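Side-chain contacts in Lmo1499 protein (Listeria monocytogenes, PDB 4IIW), which probably cuts nascent peptidoglycan strands endolytically to end their elongation, as a membrane-bound lytic transglycosylase of the MltG family: residues Val188-Glu191 against Gln192-Glu196; Pro89-Asn92 against Thr93-Val97; Glu157-Thr160 against Asn161-Asn165; Thr54-Asp58 against Lys59-Asn63; Val41-Pro44 against Ala45-Ile49. All blocks are in the same frame, centred on the assembly; numbering follows the deposited sequence.

Interaction 1: residues Val188-Glu191 against Gln192-Glu196; sequences VSAE and QIITE
Ser189 and Gln192 meet in an N-terminal helix cap, the contact that starts helix 190-204. Ser189 sits at the N-cap, and its OG takes the N-H of Gln192 at 3.1 Å in a nearly straight bond (163°). A chi1 of 74° makes this reach possible by placing OG between the backbone N and the carbonyl carbon, facing the first turn. Ser189 O also accepts from Ile193 N, in its carbonyl plane. Just ahead of the cap, Val188 lies against the helix: its CG1 is 3.3 Å from Ile193 CG1, the two side chains crossing at about a right angle, while its CG2 lies 3.8 Å from Gln192 NE2. Phe183 packs on both Val188 and Ile193. Further along, two donors of Thr195 grip Glu191 O, N at 2.9 Å and OG1 at 2.8 Å, coming from opposite faces of the carbonyl plane. The Glu191 chain bends at chi2, and its OE1 gets a weak bond from Ser189 OG, its OE2 a hydrogen bond from Thr141 of helix 135-143. The Val188-Ile193 pair, running from the residue before the N-cap serine to the fourth helical residue, is a hydrophobic staple.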
# COMPACT_ATOMS: atom_id res chain seq x y z
N VAL B 188 -21.83 40.62 6.38
CA VAL B 188 -21.52 41.73 7.23
C VAL B 188 -20.15 42.33 6.87
O VAL B 188 -19.16 41.61 6.76
CB VAL B 188 -21.66 41.29 8.69
CG1 VAL B 188 -20.94 42.17 9.58
CG2 VAL B 188 -23.12 41.21 9.03
N SER B 189 -20.12 43.65 6.69
CA SER B 189 -18.90 44.36 6.33
C SER B 189 -18.07 44.64 7.53
O SER B 189 -18.57 44.71 8.64
CB SER B 189 -19.19 45.70 5.66
OG SER B 189 -19.65 46.66 6.62
N ALA B 190 -16.78 44.82 7.29
CA ALA B 190 -15.85 45.14 8.34
C ALA B 190 -16.27 46.44 9.05
O ALA B 190 -16.14 46.56 10.28
CB ALA B 190 -14.42 45.26 7.76
N GLU B 191 -16.80 47.40 8.28
CA GLU B 191 -17.24 48.67 8.84
C GLU B 191 -18.37 48.47 9.84
O GLU B 191 -18.36 49.09 10.92
CB GLU B 191 -17.67 49.66 7.76
CG GLU B 191 -16.55 50.19 6.85
CD GLU B 191 -16.09 49.18 5.79
OE1 GLU B 191 -16.79 48.16 5.57
OE2 GLU B 191 -15.04 49.43 5.14
N GLN B 192 -19.35 47.63 9.51
CA GLN B 192 -20.47 47.38 10.43
C GLN B 192 -19.97 46.80 11.73
O GLN B 192 -20.38 47.22 12.80
CB GLN B 192 -21.52 46.42 9.84
CG GLN B 192 -22.62 46.07 10.85
CD GLN B 192 -23.80 45.23 10.31
OE1 GLN B 192 -24.65 44.83 11.11
NE2 GLN B 192 -23.85 44.95 8.99
N ILE B 193 -19.07 45.82 11.62
CA ILE B 193 -18.53 45.14 12.78
C ILE B 193 -17.73 46.07 13.67
O ILE B 193 -17.96 46.15 14.90
CB ILE B 193 -17.63 43.99 12.34
CG1 ILE B 193 -18.47 42.95 11.58
CG2 ILE B 193 -16.94 43.37 13.55
CD1 ILE B 193 -17.65 41.80 10.97
N ILE B 194 -16.79 46.78 13.07
CA ILE B 194 -15.96 47.71 13.82
C ILE B 194 -16.86 48.75 14.50
O ILE B 194 -16.67 49.07 15.67
CB ILE B 194 -14.91 48.37 12.91
CG1 ILE B 194 -13.97 47.29 12.36
CG2 ILE B 194 -14.10 49.41 13.67
CD1 ILE B 194 -13.21 47.71 11.12
N THR B 195 -17.88 49.23 13.79
CA THR B 195 -18.77 50.22 14.38
C THR B 195 -19.40 49.68 15.65
O THR B 195 -19.50 50.41 16.63
CB THR B 195 -19.85 50.70 13.39
OG1 THR B 195 -19.23 51.34 12.28
CG2 THR B 195 -20.84 51.71 14.07
N GLU B 196 -19.83 48.43 15.67
CA GLU B 196 -20.45 47.90 16.88
C GLU B 196 -19.49 47.87 18.07
O GLU B 196 -19.90 48.06 19.21
CB GLU B 196 -21.05 46.51 16.65
CG GLU B 196 -22.25 46.53 15.76
CD GLU B 196 -23.41 47.31 16.36
OE1 GLU B 196 -23.91 46.91 17.44
OE2 GLU B 196 -23.84 48.30 15.74

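Interaction 2: residues Pro89-Asn92 against Thr93-Val97; sequences PAMN and TDQIV
Met91, a selenomethionine here, packs against Ile96 and Gln95 just where the loop after strand 83-87 turns into helix 93-102. Its chain begins with CB 4.2 Å from Ile96 CG1. With CG anti to the backbone N (chi1 172°), the next atom swings over the first turn of the helix, where CG sits 3.8 Å from Ile96 CG1 and 3.9 Å from Gln95 CB and so bridges the two residues. SE keeps to Ile96, 4.0 Å from CG1, and the bend at chi3, about the CG-SE bond, turns the terminal CE aside. The Met91 side chain crosses that of Gln95 at about a right angle.

Asn92, the residue between Met91 and the helix, is the N-cap. Its OD1 accepts from Asp94 N at 3.1 Å, a weak bond because the N-H points well off the oxygen (126°). The backbone does more: Asn92 O takes the N-H of Ile96 at 3.2 Å in its carbonyl plane, and a weak bond from Gln95 N as well. Gln95, extended beyond CG, runs alongside the cap and puts OE1 3.6 Å from Asn92 CB.

The second subunit comes in on this helix start. Its Tyr74 O is hydrogen-bonded to Thr93 OG1, and its Asn76 ND2 to Met91 O. Within the chain, Phe68 and Tyr71 of helix 65-75 touch Thr93. The Met91-Ile96 pair, bracketing the Asn92 N-cap from the residue before it to the fourth helical one, is a hydrophobic staple, here at a subunit interface.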
# COMPACT_ATOMS: atom_id res chain seq x y z
N PRO B 89 -14.22 10.53 14.83
CA PRO B 89 -13.48 9.31 14.60
C PRO B 89 -14.24 8.46 13.58
O PRO B 89 -15.45 8.59 13.43
CB PRO B 89 -13.41 8.64 15.98
CG PRO B 89 -14.25 9.47 16.90
CD PRO B 89 -15.00 10.47 16.08
N ALA B 90 -13.51 7.61 12.88
CA ALA B 90 -14.11 6.75 11.85
C ALA B 90 -14.54 7.55 10.62
O ALA B 90 -15.08 6.97 9.67
CB ALA B 90 -15.26 5.93 12.41
N MSE B 91 -14.34 8.87 10.66
CA MSE B 91 -14.63 9.75 9.53
C MSE B 91 -13.73 9.25 8.42
O MSE B 91 -12.52 9.08 8.60
CB MSE B 91 -14.33 11.22 9.89
CG MSE B 91 -14.42 12.24 8.73
SE MSE B 91 -14.29 14.15 9.28
CE MSE B 91 -16.01 14.28 10.16
N ASN B 92 -14.33 8.94 7.28
CA ASN B 92 -13.63 8.45 6.14
C ASN B 92 -12.42 9.34 5.86
O ASN B 92 -12.53 10.56 5.90
CB ASN B 92 -14.57 8.44 4.93
CG ASN B 92 -13.87 8.07 3.66
OD1 ASN B 92 -13.67 8.92 2.79
ND2 ASN B 92 -13.42 6.80 3.56
N THR B 93 -11.26 8.72 5.60
CA THR B 93 -10.01 9.43 5.34
C THR B 93 -10.15 10.50 4.27
O THR B 93 -9.55 11.58 4.37
CB THR B 93 -8.90 8.43 4.88
OG1 THR B 93 -8.91 7.28 5.72
CG2 THR B 93 -7.49 9.08 4.87
N ASP B 94 -10.91 10.20 3.23
CA ASP B 94 -11.11 11.15 2.13
C ASP B 94 -11.76 12.43 2.63
O ASP B 94 -11.37 13.52 2.21
CB ASP B 94 -12.00 10.56 1.03
CG ASP B 94 -12.10 11.48 -0.17
OD1 ASP B 94 -11.04 11.95 -0.64
OD2 ASP B 94 -13.25 11.72 -0.64
N GLN B 95 -12.75 12.31 3.51
CA GLN B 95 -13.42 13.49 4.04
C GLN B 95 -12.46 14.30 4.88
O GLN B 95 -12.45 15.52 4.79
CB GLN B 95 -14.62 13.14 4.89
CG GLN B 95 -15.71 12.39 4.15
CD GLN B 95 -16.86 12.04 5.07
OE1 GLN B 95 -17.22 10.86 5.20
NE2 GLN B 95 -17.43 13.06 5.75
N ILE B 96 -11.64 13.63 5.69
CA ILE B 96 -10.74 14.35 6.56
C ILE B 96 -9.87 15.22 5.71
O ILE B 96 -9.86 16.44 5.84
CB ILE B 96 -9.85 13.44 7.41
CG1 ILE B 96 -10.70 12.57 8.33
CG2 ILE B 96 -8.92 14.28 8.24
CD1 ILE B 96 -9.91 11.47 9.05
N VAL B 97 -9.18 14.58 4.78
CA VAL B 97 -8.25 15.24 3.88
C VAL B 97 -8.92 16.33 3.07
O VAL B 97 -8.37 17.40 2.88
CB VAL B 97 -7.60 14.17 2.98
CG1 VAL B 97 -6.75 14.78 1.88
CG2 VAL B 97 -6.78 13.23 3.87

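Interaction 3: residues Glu157-Thr160 against Asn161-Asn165; sequences ETVT and NDVLN
Val159 and Thr160 run in an extended backbone that leads straight into one short 3-10 turn, residues 161-163, packed against Thr160 and Val159. The turn is closed by Val163 N, which donates to Thr160 O at 3.1 Å. The N-H points well at the oxygen (163°), yet the donor stands above the carbonyl plane, 38° out of it, consistent with the tight 3-10 winding.

A second bond binds the same place from the side chain. Thr160 OG1 accepts from Asp162 N at 3.1 Å, two residues on, which makes an ST turn laid over the start of the 3-10 segment. The threonine can do this because a chi1 of 70° rotates OG1 into the notch flanked by its own N and C, facing forward along the chain. Asp162 lies alongside the same hydroxyl, CB 3.3 Å from Thr160 OG1, and a water joins the two groups, 3.1 Å from Thr160 OG1 and donating to Asp162 OD2 at 2.8 Å.

The apolar side of the turn is a pair of valines. Val159 CG1 meets Val163 CG1 at 3.8 Å, with the two side chains crossing at about a right angle, and Val163 CG2 lies near Thr160 O. Ile152 of helix 145-154 and Tyr175 both pack on these valines, while Val198 of helix 190-204 touches Val159.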
# COMPACT_ATOMS: atom_id res chain seq x y z
N GLU B 157 -18.42 61.93 21.83
CA GLU B 157 -18.04 62.01 23.25
C GLU B 157 -16.89 61.03 23.53
O GLU B 157 -16.16 61.20 24.52
CB GLU B 157 -19.19 61.60 24.18
CG GLU B 157 -20.57 62.17 23.89
CD GLU B 157 -20.61 63.67 23.85
OE1 GLU B 157 -19.71 64.32 24.44
OE2 GLU B 157 -21.57 64.19 23.23
N THR B 158 -16.72 60.04 22.65
CA THR B 158 -15.77 58.96 22.86
C THR B 158 -14.56 59.00 21.98
O THR B 158 -13.45 58.92 22.47
CB THR B 158 -16.48 57.59 22.69
OG1 THR B 158 -17.48 57.46 23.70
CG2 THR B 158 -15.51 56.45 22.82
N VAL B 159 -14.75 59.07 20.66
CA VAL B 159 -13.64 59.14 19.70
C VAL B 159 -13.54 60.57 19.23
O VAL B 159 -14.40 61.03 18.51
CB VAL B 159 -13.88 58.23 18.45
CG1 VAL B 159 -12.65 58.21 17.56
CG2 VAL B 159 -14.24 56.80 18.85
N THR B 160 -12.50 61.29 19.64
CA THR B 160 -12.34 62.70 19.28
C THR B 160 -11.14 62.92 18.38
O THR B 160 -10.45 61.97 18.00
CB THR B 160 -12.09 63.51 20.53
OG1 THR B 160 -10.78 63.19 21.04
CG2 THR B 160 -13.14 63.21 21.59
N ASN B 161 -10.86 64.18 18.05
CA ASN B 161 -9.67 64.53 17.26
C ASN B 161 -8.37 63.99 17.86
O ASN B 161 -7.36 63.91 17.16
CB ASN B 161 -9.55 66.05 17.04
CG ASN B 161 -10.50 66.57 15.96
OD1 ASN B 161 -11.28 65.81 15.36
ND2 ASN B 161 -10.44 67.86 15.71
N ASP B 162 -8.39 63.62 19.14
CA ASP B 162 -7.21 63.05 19.77
C ASP B 162 -6.65 61.86 18.97
O ASP B 162 -5.44 61.71 18.86
CB ASP B 162 -7.50 62.65 21.24
CG ASP B 162 -7.56 63.88 22.19
OD1 ASP B 162 -7.09 64.97 21.79
OD2 ASP B 162 -8.04 63.76 23.34
N VAL B 163 -7.52 61.06 18.36
CA VAL B 163 -7.07 59.90 17.60
C VAL B 163 -6.35 60.24 16.31
O VAL B 163 -5.70 59.39 15.72
CB VAL B 163 -8.24 58.95 17.25
CG1 VAL B 163 -9.00 58.57 18.52
CG2 VAL B 163 -9.17 59.58 16.21
N LEU B 164 -6.45 61.47 15.85
CA LEU B 164 -5.79 61.85 14.62
C LEU B 164 -4.39 62.40 14.88
O LEU B 164 -3.84 63.08 14.03
CB LEU B 164 -6.61 62.88 13.85
CG LEU B 164 -8.03 62.49 13.42
CD1 LEU B 164 -8.63 63.62 12.59
CD2 LEU B 164 -8.03 61.19 12.63
N ASN B 165 -3.81 62.12 16.04
CA ASN B 165 -2.48 62.65 16.30
C ASN B 165 -1.42 61.92 15.48
O ASN B 165 -1.25 60.71 15.54
CB ASN B 165 -2.13 62.67 17.79
CG ASN B 165 -0.73 63.21 18.04
OD1 ASN B 165 0.26 62.62 17.60
ND2 ASN B 165 -0.63 64.30 18.78
O HOH W 1 -10.08 61.95 23.83

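Interaction 4: residues Thr54-Asp58 against Lys59-Asn63; sequences TILED and KKVIN
Leu56 and Glu57 meet the chain as it leaves helix 49-58, and backbone hydrogen bonds define the turn. Leu56 O takes the N-H of Val61 at 2.9 Å, and Glu57 O that of Lys60, also at 2.9 Å; the latter donor stands far above the carbonyl plane, 67° out of it. With Lys60 at a positive phi of 62°, this is a Schellman motif. One step earlier, Ile55 O still accepts from Lys59 N in the ordinary helical way. A water then donates to both Glu57 O (2.9 Å) and Ile62 O (2.8 Å), linking the departing loop to the helix end.

Apolar contacts follow the same wrap. Leu56 CD2 lies 4.3 Å from Val61 CB, the hydrophobic pair that commonly goes with a Schellman turn. Leu56 CB meets Ile62 CD1 at 3.7 Å, the Ile62 chi1 of 72° bringing its ethyl arm back over the last turn.

Among the polar side chains, Glu57 runs out extended, CG 3.5 Å from Asn63 O, and OE1 is hydrogen-bonded to Ala65 N and to Ser50 OG of the third subunit.

Around the turn, Val61 packs on strands 39-43 and 83-87, Ile62 on Phe68 of helix 65-75, and both on Ile96 of helix 93-102.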
# COMPACT_ATOMS: atom_id res chain seq x y z
N THR B 54 0.27 12.63 12.97
CA THR B 54 0.48 12.32 14.37
C THR B 54 -0.50 13.05 15.28
O THR B 54 -0.93 12.49 16.30
CB THR B 54 1.93 12.60 14.73
OG1 THR B 54 2.75 11.84 13.85
CG2 THR B 54 2.25 12.23 16.17
N ILE B 55 -0.88 14.28 14.92
CA ILE B 55 -1.90 14.98 15.71
C ILE B 55 -3.25 14.23 15.57
O ILE B 55 -3.95 14.06 16.57
CB ILE B 55 -2.06 16.44 15.31
CG1 ILE B 55 -0.80 17.23 15.67
CG2 ILE B 55 -3.22 17.08 16.04
CD1 ILE B 55 -0.71 18.53 14.90
N LEU B 56 -3.59 13.77 14.36
CA LEU B 56 -4.82 13.02 14.17
C LEU B 56 -4.84 11.75 15.03
O LEU B 56 -5.87 11.40 15.65
CB LEU B 56 -5.03 12.65 12.70
CG LEU B 56 -5.33 13.82 11.74
CD1 LEU B 56 -5.36 13.36 10.26
CD2 LEU B 56 -6.65 14.52 12.10
N GLU B 57 -3.71 11.05 15.07
CA GLU B 57 -3.60 9.81 15.85
C GLU B 57 -3.69 10.16 17.34
O GLU B 57 -4.42 9.51 18.10
CB GLU B 57 -2.30 9.05 15.51
CG GLU B 57 -2.18 7.65 16.16
CD GLU B 57 -0.79 7.02 15.96
OE1 GLU B 57 -0.23 7.05 14.83
OE2 GLU B 57 -0.24 6.49 16.95
N ASP B 58 -2.94 11.17 17.76
CA ASP B 58 -2.99 11.62 19.16
C ASP B 58 -4.42 11.89 19.59
O ASP B 58 -4.84 11.48 20.66
CB ASP B 58 -2.19 12.94 19.40
CG ASP B 58 -0.67 12.75 19.34
OD1 ASP B 58 -0.18 11.59 19.35
OD2 ASP B 58 0.03 13.79 19.28
N LYS B 59 -5.17 12.58 18.73
CA LYS B 59 -6.56 12.95 19.02
C LYS B 59 -7.59 11.85 18.76
O LYS B 59 -8.79 12.06 18.91
CB LYS B 59 -6.91 14.24 18.28
CG LYS B 59 -6.25 15.48 18.90
CD LYS B 59 -6.80 15.71 20.32
CE LYS B 59 -6.35 17.02 20.95
NZ LYS B 59 -6.96 17.22 22.30
N LYS B 60 -7.09 10.68 18.37
CA LYS B 60 -7.90 9.48 18.15
C LYS B 60 -8.93 9.63 17.05
O LYS B 60 -10.01 9.09 17.14
CB LYS B 60 -8.57 9.05 19.46
CG LYS B 60 -7.59 8.76 20.56
CD LYS B 60 -8.31 8.65 21.88
CE LYS B 60 -7.34 8.49 23.04
NZ LYS B 60 -8.04 8.61 24.36
N VAL B 61 -8.59 10.37 16.00
CA VAL B 61 -9.47 10.53 14.86
C VAL B 61 -9.11 9.43 13.87
O VAL B 61 -9.95 8.92 13.13
CB VAL B 61 -9.30 11.92 14.20
CG1 VAL B 61 -10.11 12.02 12.91
CG2 VAL B 61 -9.66 13.01 15.19
N ILE B 62 -7.82 9.11 13.81
CA ILE B 62 -7.37 8.02 13.01
C ILE B 62 -6.63 7.08 13.96
O ILE B 62 -6.34 7.41 15.12
CB ILE B 62 -6.48 8.43 11.83
CG1 ILE B 62 -5.10 8.88 12.30
CG2 ILE B 62 -7.19 9.49 10.97
CD1 ILE B 62 -4.24 9.38 11.18
N ASN B 63 -6.34 5.90 13.44
CA ASN B 63 -5.70 4.84 14.18
C ASN B 63 -4.18 4.84 14.04
O ASN B 63 -3.48 4.65 15.01
CB ASN B 63 -6.28 3.52 13.64
CG ASN B 63 -5.83 2.31 14.40
OD1 ASN B 63 -6.61 1.74 15.19
ND2 ASN B 63 -4.57 1.87 14.15
O HOH W 2 -5.41 6.83 17.66

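Interaction 5: residues Val41-Pro44 against Ala45-Ile49; sequences VEIP and AGSSI. With SO4 (sulfate ion), chain N.
Ser47 turns its side chain back over Pro44, and the two are the heart of the tight turn that follows strand 39-43. With chi1 near -67°, Ser47 OG is anti to its own carbonyl carbon and lies beside the proline: it is 3.3 Å from Pro44 CD and donates to Pro44 O, tilted 29° from the carbonyl plane. The OG to Pro44 O distance of 2.5 Å is doubtfully short and should not be pressed at this resolution. Ser47 N adds a bond to Pro44 O at 3.3 Å, but a weak one. On the strand side, Ile43 CG2 touches Ser47 CB at 3.8 Å, and Ile43 also packs on Ile52 and Ile55 of helix 49-58. Pro44 also lies against Ile55.

Beyond the turn the chain heads for that helix. Ser48 is its N-cap; its OG caps a backbone N a little further on, while Asp51 OD2 accepts from Ser48 N. Ile49 N points to sulfate oxygen O4 at a very short and therefore doubtful 2.5 Å, and Ile49 CG1 lies 3.3 Å from the same O4. A sulfate beside the N-H groups of a helix start is a plausible arrangement, and this one probably comes from the crystallisation liquor.

Pro44 to Ser47 form a type II beta turn, with Gly46 at its third position taking positive phi (71°), joining the strand to the N-capped helix.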
# COMPACT_ATOMS: atom_id res chain seq x y z
N VAL B 41 -9.46 19.32 16.46
CA VAL B 41 -8.01 19.18 16.37
C VAL B 41 -7.43 20.50 15.87
O VAL B 41 -8.09 21.22 15.13
CB VAL B 41 -7.54 18.00 15.42
CG1 VAL B 41 -8.42 16.76 15.62
CG2 VAL B 41 -7.55 18.41 13.97
N GLU B 42 -6.19 20.78 16.24
CA GLU B 42 -5.51 22.00 15.85
C GLU B 42 -4.24 21.70 15.08
O GLU B 42 -3.35 21.02 15.58
CB GLU B 42 -5.18 22.82 17.08
CG GLU B 42 -6.39 23.10 17.94
CD GLU B 42 -6.12 24.13 19.02
OE1 GLU B 42 -5.04 24.06 19.65
OE2 GLU B 42 -7.00 25.00 19.25
N ILE B 43 -4.17 22.21 13.85
CA ILE B 43 -3.00 22.02 13.01
C ILE B 43 -2.25 23.35 12.96
O ILE B 43 -2.73 24.30 12.35
CB ILE B 43 -3.37 21.61 11.58
CG1 ILE B 43 -4.29 20.39 11.59
CG2 ILE B 43 -2.13 21.32 10.79
CD1 ILE B 43 -3.79 19.25 12.43
N PRO B 44 -1.08 23.42 13.61
CA PRO B 44 -0.33 24.65 13.61
C PRO B 44 0.26 24.98 12.25
O PRO B 44 0.53 24.10 11.47
CB PRO B 44 0.79 24.40 14.63
CG PRO B 44 0.43 23.17 15.37
CD PRO B 44 -0.47 22.39 14.48
N ALA B 45 0.47 26.26 12.00
CA ALA B 45 1.09 26.70 10.76
C ALA B 45 2.44 25.99 10.60
O ALA B 45 3.14 25.75 11.58
CB ALA B 45 1.29 28.22 10.77
N GLY B 46 2.79 25.68 9.36
CA GLY B 46 4.06 25.03 9.06
C GLY B 46 4.15 23.58 9.51
O GLY B 46 5.24 23.07 9.74
N SER B 47 3.01 22.92 9.66
CA SER B 47 3.02 21.53 10.07
C SER B 47 3.30 20.66 8.86
O SER B 47 2.71 20.88 7.81
CB SER B 47 1.69 21.15 10.69
OG SER B 47 1.52 21.84 11.91
N SER B 48 4.21 19.71 9.00
CA SER B 48 4.51 18.76 7.93
C SER B 48 3.41 17.70 7.88
O SER B 48 2.53 17.65 8.75
CB SER B 48 5.84 18.05 8.20
OG SER B 48 5.72 17.23 9.36
N ILE B 49 3.48 16.83 6.89
CA ILE B 49 2.50 15.76 6.78
C ILE B 49 2.62 14.83 8.00
O ILE B 49 1.63 14.43 8.59
CB ILE B 49 2.68 14.99 5.46
CG1 ILE B 49 2.44 15.94 4.29
CG2 ILE B 49 1.71 13.82 5.40
CD1 ILE B 49 2.77 15.33 2.93
S SO4 N . 6.35 17.58 4.40
O1 SO4 N . 5.97 17.83 3.01
O2 SO4 N . 6.96 16.25 4.52
O3 SO4 N . 7.28 18.61 4.87
O4 SO4 N . 5.12 17.61 5.19

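From the N terminus, interaction 5 turns strand 39-43 into the start of helix 49-58, and interaction 4 ends that same helix, sending the chain on to helix 65-75. Interaction 2 then opens helix 93-102 after strand 83-87. These three are close: interactions 4 and 5 touch, as do 2 and 4, with centres about 13 Å and 11 Å apart, so they join the two-stranded antiparallel sheet of 39-43 and 83-87 to the three helices around it. Interaction 3 shapes a loop after helix 145-154, and interaction 1 starts helix 190-204. Those two lie about 19 Å apart between centres and apart from the first group. All five follow in series, without nesting or crossing.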